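Local coordinates for protein apolipophorin-3b (Locusta migratoria, PDB 1AEP) that helps load diacylglycerol into lipophorin by covering its expanding hydrophobic surface, so that lipid can be carried through the hemolymph during insect flight, at residues Q12-N15 against H16-N20; L92-Q95 against D96-S100; A128-Q131 against S132-E136. All coordinates share one frame; numbering follows the deposited sequence.

In the fold
Apolipophorin-III illustrates how a bundle of five amphipathic helices combines repeated local helical contacts with shared apolar packing. Contact 1 lies within helix 7-25, its centre about 10 Å from that of the chain. Contacts 2 and 3 mark the starts of helices 94-121 and 131-154, on opposite sides of the chain centre, with their centres about 35 Å apart. Contact 1 is about 22 Å from contact 2 and about 19 Å from contact 3, centre to centre, and touches neither. Its apolar face nevertheless packs on both of the helices that those contacts open. No lipid is bound here; the buried leucines, isoleucine and valine belong to the apolar interior that probably faces lipid when the bundle opens.

Contact 1 (Q12-N15 against H16-N20); sequences QQLN and HTIVN
N15, H16 and L14 bury the most surface where one turn of helix 7-25 meets the next, a local contact in an amphipathic helix of the five-helix bundle. CD2 of L14 lies 3.5 Å from CD1 of I18, one turn on, and the two side chains run side by side in the same direction. The amide of I18 also donates to O of L14 at 2.7 Å, with an almost straight N-H...O angle of 176°. Leucine and isoleucine form one apolar ridge: L14 packs on W112 of helix 94-121 and A138 of helix 131-154, while I18 meets L105.

N15 stands on a different side of the helix. With its CG anti to the backbone N (chi1 164°), the amide lies alongside the H16 backbone, with OD1 4.3 Å from CG2 of V19. That methyl also sits 3.3 Å from O of N15, the same oxygen that accepts from the V19 amide. Together N15, H16 and T17 spell an N-linked glycosylation sequon, and N15 is its glycosylated asparagine, though no sugar is present in this model; its side chain touches Q113.

H16 lies at the exposed surface, its amide bonded to O of Q12 at 3.2 Å. Over one face of its imidazole, offset toward the rim, comes ND2 of N20, 3.4 Å above the ring plane.

The side chain of Q13 reaches helix 131-154, where its OE1 is hydrogen-bonded to NZ of K142, whereas its carbonyl is gripped twice by T17. A chi1 of -62° sets the threonine hydroxyl beside its own backbone N, and from opposite faces of the carbonyl plane T17 N, at 3.2 Å, and T17 OG1, at 2.9 Å, both bond to Q13 O.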
loop_
_atom_site.group_PDB
_atom_site.type_symbol
_atom_site.label_atom_id
_atom_site.label_comp_id
_atom_site.label_asym_id
_atom_site.label_seq_id
_atom_site.Cartn_x
_atom_site.Cartn_y
_atom_site.Cartn_z
ATOM N N GLN A 12 2.092 8.198 9.019
ATOM C CA GLN A 12 3.379 7.981 9.637
ATOM C C GLN A 12 3.487 6.551 10.148
ATOM O O GLN A 12 4.518 5.881 10.066
ATOM C CB GLN A 12 3.568 9.001 10.758
ATOM C CG GLN A 12 4.621 10.066 10.396
ATOM C CD GLN A 12 5.730 10.052 11.413
ATOM O OE1 GLN A 12 6.913 9.881 11.054
ATOM N NE2 GLN A 12 5.342 10.177 12.703
ATOM N N GLN A 13 2.355 6.085 10.634
ATOM C CA GLN A 13 2.260 4.757 11.138
ATOM C C GLN A 13 2.332 3.737 10.006
ATOM O O GLN A 13 2.855 2.639 10.145
ATOM C CB GLN A 13 0.934 4.746 11.879
ATOM C CG GLN A 13 1.031 4.997 13.393
ATOM C CD GLN A 13 -0.302 4.717 14.071
ATOM O OE1 GLN A 13 -0.709 3.564 14.234
ATOM N NE2 GLN A 13 -1.008 5.764 14.449
ATOM N N LEU A 14 1.812 4.134 8.863
ATOM C CA LEU A 14 1.835 3.312 7.676
ATOM C C LEU A 14 3.266 3.040 7.230
ATOM O O LEU A 14 3.668 1.911 6.931
ATOM C CB LEU A 14 1.262 4.222 6.622
ATOM C CG LEU A 14 0.459 3.534 5.573
ATOM C CD1 LEU A 14 -0.653 4.479 5.218
ATOM C CD2 LEU A 14 1.357 3.393 4.408
ATOM N N ASN A 15 4.023 4.123 7.198
ATOM C CA ASN A 15 5.406 4.130 6.793
ATOM C C ASN A 15 6.243 3.183 7.616
ATOM O O ASN A 15 7.024 2.377 7.099
ATOM C CB ASN A 15 5.872 5.598 6.916
ATOM C CG ASN A 15 7.371 5.868 6.906
ATOM O OD1 ASN A 15 8.084 5.578 7.879
ATOM N ND2 ASN A 15 7.866 6.474 5.806
ATOM N N HIS A 16 6.103 3.297 8.910
ATOM C CA HIS A 16 6.879 2.427 9.739
ATOM C C HIS A 16 6.547 0.995 9.394
ATOM O O HIS A 16 7.427 0.155 9.188
ATOM C CB HIS A 16 6.562 2.720 11.188
ATOM C CG HIS A 16 7.432 1.963 12.161
ATOM N ND1 HIS A 16 6.881 1.105 13.116
ATOM C CD2 HIS A 16 8.795 1.929 12.307
ATOM C CE1 HIS A 16 7.894 0.589 13.816
ATOM N NE2 HIS A 16 9.050 1.074 13.358
ATOM N N THR A 17 5.254 0.751 9.340
ATOM C CA THR A 17 4.774 -0.570 9.015
ATOM C C THR A 17 5.457 -1.045 7.751
ATOM O O THR A 17 6.202 -2.018 7.755
ATOM C CB THR A 17 3.224 -0.618 8.875
ATOM O OG1 THR A 17 2.628 -0.279 10.089
ATOM C CG2 THR A 17 2.729 -1.999 8.428
ATOM N N ILE A 18 5.215 -0.324 6.679
ATOM C CA ILE A 18 5.805 -0.682 5.396
ATOM C C ILE A 18 7.312 -0.930 5.442
ATOM O O ILE A 18 7.801 -1.920 4.893
ATOM C CB ILE A 18 5.484 0.354 4.330
ATOM C CG1 ILE A 18 3.967 0.506 4.165
ATOM C CG2 ILE A 18 6.154 -0.023 3.043
ATOM C CD1 ILE A 18 3.561 1.138 2.847
ATOM N N VAL A 19 8.041 -0.015 6.069
ATOM C CA VAL A 19 9.483 -0.161 6.114
ATOM C C VAL A 19 9.942 -1.527 6.626
ATOM O O VAL A 19 10.812 -2.180 6.041
ATOM C CB VAL A 19 10.114 0.955 6.912
ATOM C CG1 VAL A 19 11.519 0.527 7.303
ATOM C CG2 VAL A 19 10.131 2.232 6.077
ATOM N N ASN A 20 9.360 -1.925 7.747
ATOM C CA ASN A 20 9.639 -3.184 8.405
ATOM C C ASN A 20 9.294 -4.391 7.519
ATOM O O ASN A 20 10.153 -5.225 7.233
ATOM C CB ASN A 20 8.769 -3.127 9.677
ATOM C CG ASN A 20 9.403 -2.268 10.750
ATOM O OD1 ASN A 20 10.571 -1.863 10.653
ATOM N ND2 ASN A 20 8.657 -2.094 11.823
#

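Contact 2 (L92-Q95 against D96-S100); sequences LNLQ and DQLNS
The backbone turns from an extended N93 into the first turn of helix 94-121, where successive i+4 to i bonds run from Q97 N to N93 O (3.0 Å), from L98 N to L94 O and from N99 N to Q95 O. The side chain of N93 adds a bond of its own. A chi1 of 68° places CG between the backbone N and the carbonyl carbon, which carries OD1 to the amide of D96; that bond is 2.8 Å from D96 N to N93 OD1 and nearly straight, at 173°. This is an asparagine N-cap, the side-chain oxygen serving an amide that has no preceding helical turn to supply a carbonyl. The other end of the same amide group turns to the aspartate: N93 ND2 lies 3.0 Å from D96 OD2 in a weak, bent bond, the amide and carboxylate planes 48° apart. A carboxylate so near the start of a helix probably gains from the positive end of the helix dipole.

On the inner side, CG of L94 comes within 4.4 Å of CD1 of L98, and the pair faces helix 36-63 through L38 and L41. Q97 is buried beside them, its chain bent at chi2, with NE2 bonded weakly to O of A88. Outward, the amides of Q95 and N99 stand almost perpendicular, CG of Q95 4.1 Å from OD1 of N99.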
loop_
_atom_site.group_PDB
_atom_site.type_symbol
_atom_site.label_atom_id
_atom_site.label_comp_id
_atom_site.label_asym_id
_atom_site.label_seq_id
_atom_site.Cartn_x
_atom_site.Cartn_y
_atom_site.Cartn_z
ATOM N N LEU A 92 8.435 -14.069 -12.962
ATOM C CA LEU A 92 8.499 -15.529 -13.049
ATOM C C LEU A 92 9.556 -16.159 -12.169
ATOM O O LEU A 92 9.667 -17.377 -12.125
ATOM C CB LEU A 92 8.606 -16.094 -14.488
ATOM C CG LEU A 92 7.365 -15.961 -15.364
ATOM C CD1 LEU A 92 6.107 -15.932 -14.510
ATOM C CD2 LEU A 92 7.480 -14.698 -16.221
ATOM N N ASN A 93 10.322 -15.338 -11.460
ATOM C CA ASN A 93 11.347 -15.853 -10.579
ATOM C C ASN A 93 11.395 -15.116 -9.254
ATOM O O ASN A 93 11.034 -13.948 -9.150
ATOM C CB ASN A 93 12.739 -15.956 -11.226
ATOM C CG ASN A 93 13.306 -14.577 -11.521
ATOM O OD1 ASN A 93 13.294 -13.694 -10.649
ATOM N ND2 ASN A 93 13.819 -14.362 -12.728
ATOM N N LEU A 94 11.849 -15.817 -8.238
ATOM C CA LEU A 94 11.988 -15.258 -6.930
ATOM C C LEU A 94 12.601 -13.855 -6.941
ATOM O O LEU A 94 12.062 -12.913 -6.367
ATOM C CB LEU A 94 12.875 -16.248 -6.155
ATOM C CG LEU A 94 12.849 -16.057 -4.628
ATOM C CD1 LEU A 94 11.421 -16.232 -4.181
ATOM C CD2 LEU A 94 13.720 -17.078 -3.896
ATOM N N GLN A 95 13.738 -13.714 -7.597
ATOM C CA GLN A 95 14.423 -12.440 -7.629
ATOM C C GLN A 95 13.565 -11.254 -8.011
ATOM O O GLN A 95 13.449 -10.299 -7.260
ATOM C CB GLN A 95 15.690 -12.568 -8.510
ATOM C CG GLN A 95 16.708 -11.420 -8.395
ATOM C CD GLN A 95 17.710 -11.350 -9.555
ATOM O OE1 GLN A 95 18.225 -10.261 -9.907
ATOM N NE2 GLN A 95 17.981 -12.505 -10.152
ATOM N N ASP A 96 13.007 -11.317 -9.221
ATOM C CA ASP A 96 12.202 -10.249 -9.742
ATOM C C ASP A 96 10.978 -10.016 -8.908
ATOM O O ASP A 96 10.551 -8.881 -8.726
ATOM C CB ASP A 96 11.999 -10.382 -11.253
ATOM C CG ASP A 96 13.360 -10.425 -11.889
ATOM O OD1 ASP A 96 14.282 -9.720 -11.518
ATOM O OD2 ASP A 96 13.481 -11.333 -12.833
ATOM N N GLN A 97 10.449 -11.116 -8.384
ATOM C CA GLN A 97 9.289 -11.119 -7.524
ATOM C C GLN A 97 9.511 -10.297 -6.281
ATOM O O GLN A 97 8.639 -9.563 -5.806
ATOM C CB GLN A 97 9.054 -12.570 -7.099
ATOM C CG GLN A 97 7.645 -12.741 -6.528
ATOM C CD GLN A 97 6.569 -12.120 -7.401
ATOM O OE1 GLN A 97 6.586 -12.245 -8.649
ATOM N NE2 GLN A 97 5.646 -11.438 -6.732
ATOM N N LEU A 98 10.700 -10.470 -5.753
ATOM C CA LEU A 98 11.100 -9.807 -4.556
ATOM C C LEU A 98 11.299 -8.337 -4.804
ATOM O O LEU A 98 10.881 -7.498 -4.001
ATOM C CB LEU A 98 12.381 -10.413 -4.030
ATOM C CG LEU A 98 12.267 -10.841 -2.588
ATOM C CD1 LEU A 98 12.765 -12.254 -2.502
ATOM C CD2 LEU A 98 13.159 -9.981 -1.730
ATOM N N ASN A 99 11.955 -8.041 -5.918
ATOM C CA ASN A 99 12.219 -6.675 -6.291
ATOM C C ASN A 99 10.922 -5.934 -6.510
ATOM O O ASN A 99 10.702 -4.854 -5.981
ATOM C CB ASN A 99 13.095 -6.561 -7.562
ATOM C CG ASN A 99 14.448 -7.221 -7.433
ATOM O OD1 ASN A 99 15.022 -7.694 -8.412
ATOM N ND2 ASN A 99 14.921 -7.284 -6.210
ATOM N N SER A 100 10.051 -6.582 -7.279
ATOM C CA SER A 100 8.731 -6.076 -7.594
ATOM C C SER A 100 7.879 -5.711 -6.374
ATOM O O SER A 100 7.289 -4.638 -6.289
ATOM C CB SER A 100 8.017 -7.089 -8.504
ATOM O OG SER A 100 7.033 -6.491 -9.335
#

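Contact 3 (A128-Q131 against S132-E136); sequences APVQ and SALQE
V130 and L134 meet across the first turn of helix 131-154, with CG2 of V130 4.3 Å from CD1 of L134. The backbone joins the same pair: L134 N donates to V130 O at 3.0 Å, in the carbonyl plane. One residue on, Q135 N repeats the bond to Q131 O at 2.9 Å. The side chains of the same two glutamines run side by side, their amide planes 45° apart and OE1 of Q131 4.0 Å from NE2 of Q135, a loose approach consistent with the poor order of Q131.

Neighbouring parts of the bundle surround this shell. V130 rests on H66 and on V70 of helix 69-83; L134 touches W127, L74 and I7, and the glutamines lie against N6, the first modelled residue, and I7 of helix 7-25.

V130 occupies the N-cap position, yet a valine side chain has no oxygen to offer the first helical amides. The start of this helix therefore probably depends on main-chain bonds, such as Q131 N to A128 O, and on apolar packing, the V130 side chain lying in the apolar interior of the bundle.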
loop_
_atom_site.group_PDB
_atom_site.type_symbol
_atom_site.label_atom_id
_atom_site.label_comp_id
_atom_site.label_asym_id
_atom_site.label_seq_id
_atom_site.Cartn_x
_atom_site.Cartn_y
_atom_site.Cartn_z
ATOM N N ALA A 128 -10.507 18.817 4.068
ATOM C CA ALA A 128 -11.303 18.444 5.212
ATOM C C ALA A 128 -12.491 17.549 4.892
ATOM O O ALA A 128 -12.855 16.631 5.627
ATOM C CB ALA A 128 -11.859 19.707 5.794
ATOM N N PRO A 129 -13.149 17.870 3.836
ATOM C CA PRO A 129 -14.348 17.146 3.517
ATOM C C PRO A 129 -14.211 15.660 3.204
ATOM O O PRO A 129 -15.221 14.940 3.220
ATOM C CB PRO A 129 -15.026 17.946 2.432
ATOM C CG PRO A 129 -14.395 19.346 2.510
ATOM C CD PRO A 129 -13.030 19.163 3.113
ATOM N N VAL A 130 -12.991 15.210 2.921
ATOM C CA VAL A 130 -12.791 13.810 2.569
ATOM C C VAL A 130 -11.836 13.117 3.502
ATOM O O VAL A 130 -11.392 12.004 3.223
ATOM C CB VAL A 130 -12.275 13.653 1.163
ATOM C CG1 VAL A 130 -13.269 14.239 0.202
ATOM C CG2 VAL A 130 -10.945 14.362 1.001
ATOM N N GLN A 131 -11.548 13.801 4.603
ATOM C CA GLN A 131 -10.649 13.363 5.656
ATOM C C GLN A 131 -10.982 11.974 6.223
ATOM O O GLN A 131 -10.112 11.119 6.325
ATOM C CB GLN A 131 -10.497 14.490 6.715
ATOM C CG GLN A 131 -9.346 14.337 7.735
ATOM C CD GLN A 131 -9.791 13.727 9.061
ATOM O OE1 GLN A 131 -8.967 13.564 9.987
ATOM N NE2 GLN A 131 -11.072 13.354 9.169
ATOM N N SER A 132 -12.245 11.728 6.563
ATOM C CA SER A 132 -12.605 10.421 7.080
ATOM C C SER A 132 -12.186 9.284 6.136
ATOM O O SER A 132 -11.505 8.335 6.522
ATOM C CB SER A 132 -14.075 10.348 7.426
ATOM O OG SER A 132 -14.240 10.762 8.770
ATOM N N ALA A 133 -12.582 9.422 4.877
ATOM C CA ALA A 133 -12.273 8.480 3.831
ATOM C C ALA A 133 -10.783 8.241 3.680
ATOM O O ALA A 133 -10.329 7.108 3.627
ATOM C CB ALA A 133 -12.826 8.995 2.546
ATOM N N LEU A 134 -10.021 9.321 3.593
ATOM C CA LEU A 134 -8.589 9.185 3.473
ATOM C C LEU A 134 -8.066 8.392 4.659
ATOM O O LEU A 134 -7.240 7.498 4.496
ATOM C CB LEU A 134 -7.924 10.563 3.498
ATOM C CG LEU A 134 -7.900 11.288 2.154
ATOM C CD1 LEU A 134 -7.149 12.653 2.252
ATOM C CD2 LEU A 134 -7.301 10.377 1.100
ATOM N N GLN A 135 -8.551 8.726 5.854
ATOM C CA GLN A 135 -8.102 8.076 7.079
ATOM C C GLN A 135 -8.416 6.598 7.097
ATOM O O GLN A 135 -7.576 5.765 7.431
ATOM C CB GLN A 135 -8.676 8.715 8.352
ATOM C CG GLN A 135 -8.249 8.041 9.653
ATOM C CD GLN A 135 -7.482 8.917 10.619
ATOM O OE1 GLN A 135 -7.338 8.579 11.816
ATOM N NE2 GLN A 135 -6.980 10.038 10.106
ATOM N N GLU A 136 -9.638 6.260 6.752
ATOM C CA GLU A 136 -9.954 4.876 6.768
ATOM C C GLU A 136 -9.063 4.115 5.785
ATOM O O GLU A 136 -8.472 3.073 6.091
ATOM C CB GLU A 136 -11.472 4.633 6.772
ATOM C CG GLU A 136 -12.179 4.305 5.451
ATOM C CD GLU A 136 -13.684 4.290 5.601
ATOM O OE1 GLU A 136 -14.319 5.241 6.050
ATOM O OE2 GLU A 136 -14.235 3.165 5.196
#